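Side-chain contacts in 378aa long hypothetical citrate synthase (Sulfolobus tokodaii, PDB 1VGM), which is a hypothetical citrate synthase, a predominantly helical member of that enzyme family that pairs with a second identical subunit: residues A[46-51]-A[339-344]; A[99-104]-A[129-134]; A[201-206]-A[346-351]. All coordinates share one frame; numbering follows the deposited sequence.

Contact 1 (A[46-51]-A[339-344]); sequences EELIHL and RVLGWL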
ATOM      1  N   GLU A  46      14.440  -1.152 -22.376  1.00  3.33           N
ATOM      2  CA  GLU A  46      15.484  -2.001 -21.799  1.00  5.39           C
ATOM      3  C   GLU A  46      16.749  -1.211 -21.446  1.00  5.64           C
ATOM      4  O   GLU A  46      17.390  -1.470 -20.423  1.00  7.44           O
ATOM      5  CB  GLU A  46      15.849  -3.142 -22.761  1.00  5.83           C
ATOM      6  CG  GLU A  46      14.779  -4.215 -22.890  1.00  5.27           C
ATOM      7  CD  GLU A  46      13.906  -4.036 -24.117  1.00  6.68           C
ATOM      8  OE1 GLU A  46      13.590  -2.872 -24.470  1.00  6.77           O
ATOM      9  OE2 GLU A  46      13.530  -5.063 -24.722  1.00  8.69           O
ATOM     10  N   GLU A  47      17.119  -0.252 -22.286  1.00  5.99           N
ATOM     11  CA  GLU A  47      18.268   0.584 -21.972  1.00  6.87           C
ATOM     12  C   GLU A  47      17.983   1.516 -20.800  1.00  5.90           C
ATOM     13  O   GLU A  47      18.854   1.751 -19.960  1.00  6.81           O
ATOM     14  CB  GLU A  47      18.688   1.377 -23.205  1.00  8.87           C
ATOM     15  CG  GLU A  47      19.331   0.495 -24.273  1.00 10.75           C
ATOM     16  CD  GLU A  47      19.507   1.208 -25.601  1.00  9.66           C
ATOM     17  OE1 GLU A  47      20.648   1.579 -25.945  1.00 13.88           O
ATOM     18  OE2 GLU A  47      18.495   1.391 -26.299  1.00  8.46           O
ATOM     19  N   LEU A  48      16.757   2.031 -20.731  1.00  4.71           N
ATOM     20  CA  LEU A  48      16.330   2.841 -19.593  1.00  2.46           C
ATOM     21  C   LEU A  48      16.233   2.057 -18.286  1.00  1.88           C
ATOM     22  O   LEU A  48      16.605   2.560 -17.225  1.00  8.18           O
ATOM     23  CB  LEU A  48      14.977   3.504 -19.880  1.00  3.42           C
ATOM     24  CG  LEU A  48      14.426   4.359 -18.725  1.00  2.82           C
ATOM     25  CD1 LEU A  48      15.468   5.401 -18.286  1.00  6.18           C
ATOM     26  CD2 LEU A  48      13.142   5.057 -19.168  1.00  2.93           C
ATOM     27  N   ILE A  49      15.743   0.827 -18.359  1.00  3.71           N
ATOM     28  CA  ILE A  49      15.803  -0.067 -17.210  1.00  6.27           C
ATOM     29  C   ILE A  49      17.214  -0.094 -16.637  1.00  4.13           C
ATOM     30  O   ILE A  49      17.398   0.092 -15.432  1.00  4.93           O
ATOM     31  CB  ILE A  49      15.396  -1.515 -17.579  1.00  6.69           C
ATOM     32  CG1 ILE A  49      13.913  -1.573 -17.932  1.00  8.14           C
ATOM     33  CG2 ILE A  49      15.678  -2.452 -16.413  1.00  7.75           C
ATOM     34  CD1 ILE A  49      13.486  -2.924 -18.507  1.00  5.03           C
ATOM     35  N   HIS A  50      18.209  -0.327 -17.492  1.00  6.27           N
ATOM     36  CA  HIS A  50      19.589  -0.450 -17.021  1.00  7.34           C
ATOM     37  C   HIS A  50      20.098   0.898 -16.511  1.00  8.55           C
ATOM     38  O   HIS A  50      20.837   0.967 -15.527  1.00  6.87           O
ATOM     39  CB  HIS A  50      20.500  -0.954 -18.153  1.00 10.16           C
ATOM     40  CG  HIS A  50      21.907  -1.228 -17.719  1.00  7.74           C
ATOM     41  ND1 HIS A  50      22.852  -0.233 -17.572  1.00  7.66           N
ATOM     42  CD2 HIS A  50      22.529  -2.386 -17.393  1.00  8.20           C
ATOM     43  CE1 HIS A  50      23.993  -0.768 -17.177  1.00  9.22           C
ATOM     44  NE2 HIS A  50      23.825  -2.073 -17.060  1.00  8.07           N
ATOM     45  N   LEU A  51      19.704   1.970 -17.188  1.00  8.02           N
ATOM     46  CA  LEU A  51      20.098   3.311 -16.769  1.00  8.14           C
ATOM     47  C   LEU A  51      19.565   3.602 -15.364  1.00  7.38           C
ATOM     48  O   LEU A  51      20.328   3.985 -14.465  1.00  7.90           O
ATOM     49  CB  LEU A  51      19.565   4.344 -17.768  1.00  6.65           C
ATOM     50  CG  LEU A  51      19.811   5.835 -17.526  1.00  4.77           C
ATOM     51  CD1 LEU A  51      21.308   6.127 -17.474  1.00  3.54           C
ATOM     52  CD2 LEU A  51      19.137   6.640 -18.643  1.00  8.85           C
ATOM     53  N   ARG A 339       5.458   3.096 -14.904  1.00  2.71           N
ATOM     54  CA  ARG A 339       5.931   3.791 -13.703  1.00  4.40           C
ATOM     55  C   ARG A 339       6.556   2.812 -12.699  1.00  5.08           C
ATOM     56  O   ARG A 339       7.281   3.219 -11.788  1.00  5.36           O
ATOM     57  CB  ARG A 339       4.772   4.563 -13.050  1.00  4.93           C
ATOM     58  CG  ARG A 339       5.097   5.272 -11.711  1.00  2.47           C
ATOM     59  CD  ARG A 339       6.263   6.252 -11.809  1.00  2.06           C
ATOM     60  NE  ARG A 339       6.079   7.200 -12.903  1.00  2.26           N
ATOM     61  CZ  ARG A 339       5.549   8.414 -12.771  1.00  5.36           C
ATOM     62  NH1 ARG A 339       5.159   8.851 -11.575  1.00  5.78           N
ATOM     63  NH2 ARG A 339       5.412   9.196 -13.838  1.00  3.55           N
ATOM     64  N   VAL A 340       6.304   1.516 -12.884  1.00  5.30           N
ATOM     65  CA  VAL A 340       6.855   0.517 -11.981  1.00  2.78           C
ATOM     66  C   VAL A 340       8.386   0.563 -11.970  1.00  2.22           C
ATOM     67  O   VAL A 340       9.010   0.306 -10.936  1.00  1.76           O
ATOM     68  CB  VAL A 340       6.377  -0.913 -12.354  1.00  8.30           C
ATOM     69  CG1 VAL A 340       7.019  -1.370 -13.665  1.00  4.24           C
ATOM     70  CG2 VAL A 340       6.704  -1.875 -11.223  1.00  4.77           C
ATOM     71  N   LEU A 341       8.992   0.904 -13.105  1.00  1.60           N
ATOM     72  CA  LEU A 341      10.442   1.076 -13.146  1.00  3.08           C
ATOM     73  C   LEU A 341      10.881   2.167 -12.173  1.00  1.79           C
ATOM     74  O   LEU A 341      11.827   1.993 -11.401  1.00  6.13           O
ATOM     75  CB  LEU A 341      10.914   1.438 -14.561  1.00  1.60           C
ATOM     76  CG  LEU A 341      12.414   1.735 -14.712  1.00  5.30           C
ATOM     77  CD1 LEU A 341      13.250   0.583 -14.130  1.00  3.70           C
ATOM     78  CD2 LEU A 341      12.746   1.927 -16.189  1.00  6.84           C
ATOM     79  N   GLY A 342      10.183   3.293 -12.223  1.00  3.36           N
ATOM     80  CA  GLY A 342      10.435   4.355 -11.269  1.00  2.66           C
ATOM     81  C   GLY A 342      10.146   3.956  -9.832  1.00  3.27           C
ATOM     82  O   GLY A 342      10.954   4.243  -8.946  1.00  4.40           O
ATOM     83  N   TRP A 343       9.016   3.299  -9.576  1.00  3.64           N
ATOM     84  CA  TRP A 343       8.760   2.803  -8.225  1.00  1.82           C
ATOM     85  C   TRP A 343       9.920   1.937  -7.723  1.00  4.01           C
ATOM     86  O   TRP A 343      10.410   2.131  -6.608  1.00  3.25           O
ATOM     87  CB  TRP A 343       7.457   1.996  -8.160  1.00  2.89           C
ATOM     88  CG  TRP A 343       6.200   2.818  -8.362  1.00  3.01           C
ATOM     89  CD1 TRP A 343       6.026   4.153  -8.085  1.00  1.60           C
ATOM     90  CD2 TRP A 343       4.949   2.354  -8.894  1.00  2.69           C
ATOM     91  NE1 TRP A 343       4.746   4.543  -8.415  1.00  1.60           N
ATOM     92  CE2 TRP A 343       4.064   3.460  -8.914  1.00  2.56           C
ATOM     93  CE3 TRP A 343       4.500   1.120  -9.378  1.00  3.94           C
ATOM     94  CZ2 TRP A 343       2.751   3.363  -9.403  1.00  6.78           C
ATOM     95  CZ3 TRP A 343       3.195   1.022  -9.864  1.00  4.05           C
ATOM     96  CH2 TRP A 343       2.336   2.139  -9.873  1.00  1.81           C
ATOM     97  N   LEU A 344      10.355   0.984  -8.541  1.00  5.01           N
ATOM     98  CA  LEU A 344      11.410   0.062  -8.135  1.00  6.19           C
ATOM     99  C   LEU A 344      12.739   0.800  -7.938  1.00  7.99           C
ATOM    100  O   LEU A 344      13.450   0.565  -6.964  1.00  6.48           O
ATOM    101  CB  LEU A 344      11.586  -1.041  -9.181  1.00  3.92           C
ATOM    102  CG  LEU A 344      10.457  -2.069  -9.323  1.00  7.30           C
ATOM    103  CD1 LEU A 344      10.703  -2.894 -10.579  1.00  3.10           C
ATOM    104  CD2 LEU A 344      10.381  -2.970  -8.085  1.00  7.88           C
TER

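Contact 2 (A[99-104]-A[129-134]); sequences TAFGIL and ATITAN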
ATOM      1  N   THR A  99      -4.110  -6.895  -6.536  1.00  3.19           N
ATOM      2  CA  THR A  99      -4.359  -8.261  -6.086  1.00  5.80           C
ATOM      3  C   THR A  99      -3.297  -9.223  -6.605  1.00  5.50           C
ATOM      4  O   THR A  99      -2.754 -10.013  -5.843  1.00  5.01           O
ATOM      5  CB  THR A  99      -5.736  -8.779  -6.555  1.00  3.69           C
ATOM      6  OG1 THR A  99      -6.767  -7.898  -6.094  1.00  4.78           O
ATOM      7  CG2 THR A  99      -5.984 -10.178  -5.996  1.00  4.91           C
ATOM      8  N   ALA A 100      -3.014  -9.155  -7.904  1.00  4.52           N
ATOM      9  CA  ALA A 100      -1.989 -10.006  -8.505  1.00  6.38           C
ATOM     10  C   ALA A 100      -0.652  -9.838  -7.796  1.00  7.41           C
ATOM     11  O   ALA A 100       0.035 -10.821  -7.515  1.00  9.03           O
ATOM     12  CB  ALA A 100      -1.838  -9.688  -9.996  1.00  2.83           C
ATOM     13  N   PHE A 101      -0.277  -8.597  -7.501  1.00  6.00           N
ATOM     14  CA  PHE A 101       1.015  -8.348  -6.866  1.00  8.58           C
ATOM     15  C   PHE A 101       1.052  -8.819  -5.417  1.00  7.48           C
ATOM     16  O   PHE A 101       2.126  -9.069  -4.878  1.00  7.44           O
ATOM     17  CB  PHE A 101       1.372  -6.860  -6.943  1.00  7.11           C
ATOM     18  CG  PHE A 101       2.154  -6.499  -8.175  1.00  8.64           C
ATOM     19  CD1 PHE A 101       3.540  -6.381  -8.126  1.00  7.42           C
ATOM     20  CD2 PHE A 101       1.506  -6.324  -9.396  1.00  7.09           C
ATOM     21  CE1 PHE A 101       4.275  -6.106  -9.274  1.00  4.86           C
ATOM     22  CE2 PHE A 101       2.232  -6.048 -10.562  1.00  4.87           C
ATOM     23  CZ  PHE A 101       3.618  -5.939 -10.501  1.00  7.00           C
ATOM     24  N   GLY A 102      -0.126  -8.936  -4.801  1.00  3.02           N
ATOM     25  CA  GLY A 102      -0.233  -9.514  -3.476  1.00  3.06           C
ATOM     26  C   GLY A 102       0.063 -10.995  -3.517  1.00  3.91           C
ATOM     27  O   GLY A 102       0.764 -11.526  -2.647  1.00  3.92           O
ATOM     28  N   ILE A 103      -0.443 -11.663  -4.549  1.00  2.78           N
ATOM     29  CA  ILE A 103      -0.121 -13.067  -4.768  1.00  5.38           C
ATOM     30  C   ILE A 103       1.365 -13.315  -5.063  1.00  7.96           C
ATOM     31  O   ILE A 103       1.942 -14.273  -4.545  1.00  7.47           O
ATOM     32  CB  ILE A 103      -0.985 -13.651  -5.907  1.00  8.03           C
ATOM     33  CG1 ILE A 103      -2.443 -13.723  -5.442  1.00  7.59           C
ATOM     34  CG2 ILE A 103      -0.478 -15.035  -6.304  1.00  6.26           C
ATOM     35  CD1 ILE A 103      -3.434 -14.019  -6.542  1.00  5.87           C
ATOM     36  N   LEU A 104       1.987 -12.459  -5.873  1.00  7.68           N
ATOM     37  CA  LEU A 104       3.418 -12.588  -6.144  1.00  7.02           C
ATOM     38  C   LEU A 104       4.242 -12.403  -4.866  1.00  6.20           C
ATOM     39  O   LEU A 104       5.169 -13.169  -4.599  1.00  3.88           O
ATOM     40  CB  LEU A 104       3.869 -11.567  -7.206  1.00  7.90           C
ATOM     41  CG  LEU A 104       3.279 -11.681  -8.621  1.00  9.55           C
ATOM     42  CD1 LEU A 104       3.859 -10.605  -9.519  1.00  9.39           C
ATOM     43  CD2 LEU A 104       3.570 -13.049  -9.203  1.00  9.35           C
ATOM     44  N   ALA A 129       4.294  -6.966 -17.091  1.00  3.18           N
ATOM     45  CA  ALA A 129       3.775  -7.105 -18.451  1.00  3.55           C
ATOM     46  C   ALA A 129       2.821  -8.294 -18.547  1.00  5.07           C
ATOM     47  O   ALA A 129       1.752  -8.203 -19.152  1.00  4.19           O
ATOM     48  CB  ALA A 129       4.936  -7.288 -19.440  1.00  2.21           C
ATOM     49  N   THR A 130       3.212  -9.412 -17.952  1.00  6.79           N
ATOM     50  CA  THR A 130       2.370 -10.599 -17.976  1.00  6.38           C
ATOM     51  C   THR A 130       1.039 -10.282 -17.296  1.00  6.00           C
ATOM     52  O   THR A 130      -0.033 -10.563 -17.833  1.00  2.46           O
ATOM     53  CB  THR A 130       3.066 -11.771 -17.251  1.00  7.73           C
ATOM     54  OG1 THR A 130       4.327 -12.034 -17.881  1.00  6.26           O
ATOM     55  CG2 THR A 130       2.198 -13.032 -17.289  1.00 10.04           C
ATOM     56  N   ILE A 131       1.109  -9.682 -16.117  1.00  4.49           N
ATOM     57  CA  ILE A 131      -0.102  -9.362 -15.368  1.00  4.77           C
ATOM     58  C   ILE A 131      -0.996  -8.363 -16.113  1.00  5.62           C
ATOM     59  O   ILE A 131      -2.205  -8.543 -16.178  1.00  3.11           O
ATOM     60  CB  ILE A 131       0.251  -8.813 -13.966  1.00  4.10           C
ATOM     61  CG1 ILE A 131       0.672  -9.976 -13.066  1.00  1.60           C
ATOM     62  CG2 ILE A 131      -0.937  -8.080 -13.357  1.00  1.60           C
ATOM     63  CD1 ILE A 131       1.487  -9.546 -11.858  1.00  5.93           C
ATOM     64  N   THR A 132      -0.403  -7.320 -16.681  1.00  3.64           N
ATOM     65  CA  THR A 132      -1.188  -6.284 -17.342  1.00  3.10           C
ATOM     66  C   THR A 132      -1.844  -6.846 -18.610  1.00  8.19           C
ATOM     67  O   THR A 132      -3.000  -6.540 -18.909  1.00  7.66           O
ATOM     68  CB  THR A 132      -0.298  -5.068 -17.721  1.00  7.71           C
ATOM     69  OG1 THR A 132       0.298  -4.516 -16.538  1.00  1.60           O
ATOM     70  CG2 THR A 132      -1.122  -3.999 -18.412  1.00  7.40           C
ATOM     71  N   ALA A 133      -1.104  -7.670 -19.349  1.00  1.60           N
ATOM     72  CA  ALA A 133      -1.639  -8.321 -20.537  1.00  5.67           C
ATOM     73  C   ALA A 133      -2.844  -9.185 -20.193  1.00  5.74           C
ATOM     74  O   ALA A 133      -3.850  -9.186 -20.912  1.00 10.39           O
ATOM     75  CB  ALA A 133      -0.565  -9.171 -21.200  1.00  1.60           C
ATOM     76  N   ASN A 134      -2.757  -9.918 -19.092  1.00  6.57           N
ATOM     77  CA  ASN A 134      -3.793 -10.894 -18.782  1.00  8.88           C
ATOM     78  C   ASN A 134      -4.990 -10.270 -18.074  1.00 10.37           C
ATOM     79  O   ASN A 134      -6.102 -10.814 -18.103  1.00  7.19           O
ATOM     80  CB  ASN A 134      -3.212 -12.024 -17.935  1.00 10.47           C
ATOM     81  CG  ASN A 134      -2.563 -13.097 -18.777  1.00 11.19           C
ATOM     82  OD1 ASN A 134      -3.247 -13.934 -19.364  1.00 10.68           O
ATOM     83  ND2 ASN A 134      -1.239 -13.073 -18.853  1.00  8.07           N
TER

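Contact 3 (A[201-206]-A[346-351]); sequences SDMYSC and HIIEYV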
ATOM      1  N   SER A 201       9.364  -4.196   3.797  1.00  6.99           N
ATOM      2  CA  SER A 201       8.378  -5.066   3.162  1.00  5.99           C
ATOM      3  C   SER A 201       8.870  -5.492   1.785  1.00  6.48           C
ATOM      4  O   SER A 201       9.516  -4.720   1.098  1.00  5.34           O
ATOM      5  CB  SER A 201       7.037  -4.341   3.012  1.00  8.89           C
ATOM      6  OG  SER A 201       6.089  -5.175   2.365  1.00  9.86           O
ATOM      7  N   ASP A 202       8.560  -6.718   1.382  1.00  6.25           N
ATOM      8  CA  ASP A 202       9.173  -7.294   0.188  1.00  7.42           C
ATOM      9  C   ASP A 202       8.829  -6.442  -1.031  1.00  7.31           C
ATOM     10  O   ASP A 202       7.826  -5.722  -1.031  1.00  7.40           O
ATOM     11  CB  ASP A 202       8.683  -8.733  -0.020  1.00  6.26           C
ATOM     12  CG  ASP A 202       7.238  -8.797  -0.486  1.00  8.35           C
ATOM     13  OD1 ASP A 202       6.322  -8.862   0.372  1.00  6.42           O
ATOM     14  OD2 ASP A 202       7.022  -8.787  -1.715  1.00  4.58           O
ATOM     15  N   MET A 203       9.662  -6.519  -2.063  1.00  6.12           N
ATOM     16  CA  MET A 203       9.555  -5.603  -3.195  1.00  7.36           C
ATOM     17  C   MET A 203       8.156  -5.652  -3.830  1.00  8.14           C
ATOM     18  O   MET A 203       7.597  -4.620  -4.224  1.00  4.95           O
ATOM     19  CB  MET A 203      10.626  -5.944  -4.244  1.00  9.24           C
ATOM     20  CG  MET A 203      11.434  -4.745  -4.707  1.00 12.78           C
ATOM     21  SD  MET A 203      12.726  -5.091  -5.924  1.00 10.40           S
ATOM     22  CE  MET A 203      14.195  -4.821  -4.925  1.00 11.77           C
ATOM     23  N   TYR A 204       7.587  -6.851  -3.931  1.00  6.77           N
ATOM     24  CA  TYR A 204       6.279  -7.004  -4.563  1.00  6.89           C
ATOM     25  C   TYR A 204       5.187  -6.299  -3.762  1.00  7.76           C
ATOM     26  O   TYR A 204       4.299  -5.671  -4.332  1.00  5.99           O
ATOM     27  CB  TYR A 204       5.921  -8.485  -4.707  1.00  7.34           C
ATOM     28  CG  TYR A 204       6.644  -9.175  -5.833  1.00  4.56           C
ATOM     29  CD1 TYR A 204       7.721 -10.019  -5.575  1.00  5.74           C
ATOM     30  CD2 TYR A 204       6.254  -8.985  -7.158  1.00  7.02           C
ATOM     31  CE1 TYR A 204       8.396 -10.661  -6.610  1.00  7.16           C
ATOM     32  CE2 TYR A 204       6.924  -9.624  -8.204  1.00  4.35           C
ATOM     33  CZ  TYR A 204       7.992 -10.459  -7.920  1.00  7.07           C
ATOM     34  OH  TYR A 204       8.655 -11.092  -8.944  1.00  6.72           O
ATOM     35  N   SER A 205       5.255  -6.411  -2.440  1.00  7.30           N
ATOM     36  CA  SER A 205       4.312  -5.713  -1.576  1.00  7.48           C
ATOM     37  C   SER A 205       4.522  -4.193  -1.596  1.00  5.20           C
ATOM     38  O   SER A 205       3.582  -3.440  -1.363  1.00  7.64           O
ATOM     39  CB  SER A 205       4.428  -6.237  -0.143  1.00  8.09           C
ATOM     40  OG  SER A 205       4.144  -7.627  -0.087  1.00 11.49           O
ATOM     41  N   CYS A 206       5.740  -3.738  -1.877  1.00  1.60           N
ATOM     42  CA  CYS A 206       5.971  -2.303  -2.042  1.00  5.72           C
ATOM     43  C   CYS A 206       5.265  -1.790  -3.285  1.00  5.75           C
ATOM     44  O   CYS A 206       4.763  -0.666  -3.310  1.00  3.84           O
ATOM     45  CB  CYS A 206       7.464  -1.995  -2.150  1.00  7.33           C
ATOM     46  SG  CYS A 206       8.382  -2.339  -0.646  1.00  5.39           S
ATOM     47  N   HIS A 346      13.191   3.835  -7.077  1.00  4.37           N
ATOM     48  CA  HIS A 346      13.107   4.679  -5.889  1.00  6.15           C
ATOM     49  C   HIS A 346      13.222   3.905  -4.577  1.00  6.13           C
ATOM     50  O   HIS A 346      13.858   4.377  -3.635  1.00  6.29           O
ATOM     51  CB  HIS A 346      11.794   5.476  -5.880  1.00  5.06           C
ATOM     52  CG  HIS A 346      11.857   6.754  -6.654  1.00  3.67           C
ATOM     53  ND1 HIS A 346      12.482   7.887  -6.177  1.00  6.46           N
ATOM     54  CD2 HIS A 346      11.393   7.074  -7.886  1.00  1.60           C
ATOM     55  CE1 HIS A 346      12.403   8.845  -7.081  1.00  4.55           C
ATOM     56  NE2 HIS A 346      11.747   8.377  -8.129  1.00  4.70           N
ATOM     57  N   ILE A 347      12.597   2.735  -4.491  1.00  4.99           N
ATOM     58  CA  ILE A 347      12.646   1.990  -3.239  1.00  6.02           C
ATOM     59  C   ILE A 347      14.002   1.307  -3.046  1.00  7.44           C
ATOM     60  O   ILE A 347      14.435   1.088  -1.913  1.00  8.73           O
ATOM     61  CB  ILE A 347      11.507   0.921  -3.135  1.00  3.87           C
ATOM     62  CG1 ILE A 347      11.543  -0.028  -4.334  1.00  5.58           C
ATOM     63  CG2 ILE A 347      10.152   1.615  -3.046  1.00  4.00           C
ATOM     64  CD1 ILE A 347      10.482  -1.124  -4.286  1.00  4.27           C
ATOM     65  N   ILE A 348      14.675   0.982  -4.146  1.00  7.15           N
ATOM     66  CA  ILE A 348      16.021   0.426  -4.065  1.00  5.92           C
ATOM     67  C   ILE A 348      16.992   1.500  -3.582  1.00  8.02           C
ATOM     68  O   ILE A 348      17.833   1.241  -2.718  1.00  7.95           O
ATOM     69  CB  ILE A 348      16.492  -0.121  -5.444  1.00  6.95           C
ATOM     70  CG1 ILE A 348      15.691  -1.370  -5.804  1.00  6.93           C
ATOM     71  CG2 ILE A 348      17.970  -0.486  -5.394  1.00  4.33           C
ATOM     72  CD1 ILE A 348      16.050  -1.964  -7.147  1.00  6.82           C
ATOM     73  N   GLU A 349      16.874   2.707  -4.131  1.00  7.43           N
ATOM     74  CA  GLU A 349      17.633   3.848  -3.619  1.00  8.61           C
ATOM     75  C   GLU A 349      17.384   4.009  -2.132  1.00  7.23           C
ATOM     76  O   GLU A 349      18.325   4.116  -1.342  1.00  7.90           O
ATOM     77  CB  GLU A 349      17.223   5.137  -4.335  1.00 10.73           C
ATOM     78  CG  GLU A 349      18.084   5.493  -5.526  1.00 11.12           C
ATOM     79  CD  GLU A 349      17.737   6.847  -6.118  1.00 13.97           C
ATOM     80  OE1 GLU A 349      18.600   7.416  -6.819  1.00 11.38           O
ATOM     81  OE2 GLU A 349      16.608   7.338  -5.890  1.00 12.69           O
ATOM     82  N   TYR A 350      16.110   4.034  -1.752  1.00  4.83           N
ATOM     83  CA  TYR A 350      15.745   4.249  -0.357  1.00  7.21           C
ATOM     84  C   TYR A 350      16.342   3.173   0.543  1.00  8.28           C
ATOM     85  O   TYR A 350      16.991   3.483   1.544  1.00  6.93           O
ATOM     86  CB  TYR A 350      14.227   4.260  -0.179  1.00  2.21           C
ATOM     87  CG  TYR A 350      13.808   4.819   1.166  1.00  3.69           C
ATOM     88  CD1 TYR A 350      13.850   6.190   1.412  1.00  5.41           C
ATOM     89  CD2 TYR A 350      13.387   3.980   2.198  1.00  1.60           C
ATOM     90  CE1 TYR A 350      13.481   6.721   2.651  1.00  6.28           C
ATOM     91  CE2 TYR A 350      13.016   4.500   3.448  1.00  5.35           C
ATOM     92  CZ  TYR A 350      13.067   5.874   3.662  1.00  6.57           C
ATOM     93  OH  TYR A 350      12.722   6.410   4.884  1.00  6.36           O
ATOM     94  N   VAL A 351      16.112   1.910   0.193  1.00  7.59           N
ATOM     95  CA  VAL A 351      16.521   0.821   1.068  1.00  9.30           C
ATOM     96  C   VAL A 351      18.042   0.715   1.108  1.00  7.71           C
ATOM     97  O   VAL A 351      18.627   0.592   2.180  1.00  8.88           O
ATOM     98  CB  VAL A 351      15.917  -0.534   0.622  1.00  8.09           C
ATOM     99  CG1 VAL A 351      16.491  -1.664   1.465  1.00  9.39           C
ATOM    100  CG2 VAL A 351      14.418  -0.499   0.772  1.00  9.81           C
TER

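Contact 1 (A[46-51]-A[339-344])
Leu341 lays its two methyls against the backbone of Ile49, where one turn of helix 45-54 faces one turn of helix 331-353. Its CD2 lies 3.8 Å from Ile49 CA, and CD1 of the same leucine is 4.1 Å from that carbon, which leaves the branched end resting on the main chain instead of on a side-chain tip. The branch is placed by an extended first torsion: CG of Leu341 stands anti to the backbone N (chi1 176°), carrying the fork straight out toward the other helix. From there the side chain slots between two neighbours of helix 45-54. On one flank Leu48 offers its branch carbon, CG, 3.9 Å from Leu341 CD2; on the other Ile49 CG1 stands 4.1 Å from the same methyl. Both Leu48 and Ile49 run at a slant to the leucine, so each grazes it with a methine or methylene group. Within 339-344, Leu341 alone makes the contact, and the helices come near enough for Ile49 CA and Leu341 CA to lie 6.8 Å apart.

Neighbours extend the cluster: Thr182, in a loop, touches both Leu48 and Leu341, and Ile125 of helix 117-139 packs on Leu341 as well. Several polar side chains of these turns are bonded elsewhere: Glu47 forms a salt bridge to Arg378 of the second subunit, and Arg339 NE bonds to Tyr181 O. With all three touching residues buried and every touching group across the contact a carbon or a main-chain nitrogen, cohesion between these two turns comes from dispersion and the exclusion of water, and their fit depends on shape more than on directional bonds.

Contact 2 (A[99-104]-A[129-134])
Thr130 O is gripped twice by Asn134, one turn further along helix 117-139: the main-chain N bonds to it at 3.1 Å, and the side-chain ND2 of Asn134 reaches this oxygen of Thr130 at 3.0 Å. The two donors arrive from opposite faces of the carbonyl plane, ND2 lying 37° out of it. Asn134 OD1 bonds in turn to Lys145 N, so both ends of the amide are held.

Within 129-134, Ile131 alone meets 99-104. Its CD1 meets Leu104 CD1 tip to tip at 3.5 Å, a tight methyl pair, while Phe101 CE2 approaches the same methyl of Ile131 obliquely at 3.8 Å. Nearer the root, Ile131 CG2 sits 3.8 Å from Ala100 CB. The short segment axes pass 11.0 Å apart at 142°, closer to antiparallel than to perpendicular.

Beyond this pair, Phe101 leans on helix 203-214, and Thr99 and Ile103 pack against Gly102 and Thr99 of the second subunit. Helix 93-108 thus lies at the dimer interface itself, with helix 117-139 packed on it through Ile131. This near-antiparallel pair, one member at the subunit boundary, fits the mainly helical, dimeric architecture of the citrate synthase family.

Contact 3 (A[201-206]-A[346-351])
The first turn of helix 203-214 meets a turn near the end of helix 331-353, the backbones closest where Cys206 CA and Ile347 CA lie 8.0 Å apart, so side chains have to bridge the gap. Asp202 begins the helix as its N-cap: Ser205 N donates to Asp202 OD2 at 3.0 Å with an N-H...O angle of 155°, reaching that oxygen from above the carboxylate plane.

Ile347 is central to the contact. Its CG1 lies between the backbone N and the carbonyl carbon (chi1 55°), and the chain then extends to put CD1 into the angle between two residues of the capped turn: this methyl is 3.8 Å from Met203 CG and equally 3.8 Å from Cys206 CB. Met203 continues past it at a slant. A bend at the thioether (chi3 -110°) turns the terminal methyl onto the next residue, with Met203 CE 3.9 Å from Ile348 CG1 and slightly farther from the end methyl of that isoleucine. The two isoleucines therefore share the length of the methionine, Ile347 at its stem and Ile348 at its end.

The cap also belongs to the dimer, as Asp202 OD1 makes a salt bridge to Lys215 of the second subunit. Within the chain, Leu120 and Ile124 of helix 117-139 press on Met203, and Ser197 of helix 188-197 touches both Cys206 and Ile347. On helix 331-353, Glu349 forms a salt bridge with Lys15 of strand 13-17.

Overall arrangement
Helix 331-353 serves both contact 1 and contact 3, whose centres are 14 Å apart; they meet where Leu344 CD2 touches Met203 SD at 3.8 Å. Contact 2 joins contact 3 through Tyr204 of helix 203-214, its CE2 lying 3.5 Å from Leu104 CD1, although the two centres are 17 Å apart. Contacts 1 and 2 do not touch: their centres are 18 Å apart and their nearest atoms about 5 Å, yet helix 117-139 links them, carrying Ile131 and packing Ile125 on Leu341. Along the chain, contact 2 is nested within the loop closed by contact 1, whereas contacts 1 and 3 interlace, so helices distant in sequence pack together; contacts 2 and 3 also touch the second subunit.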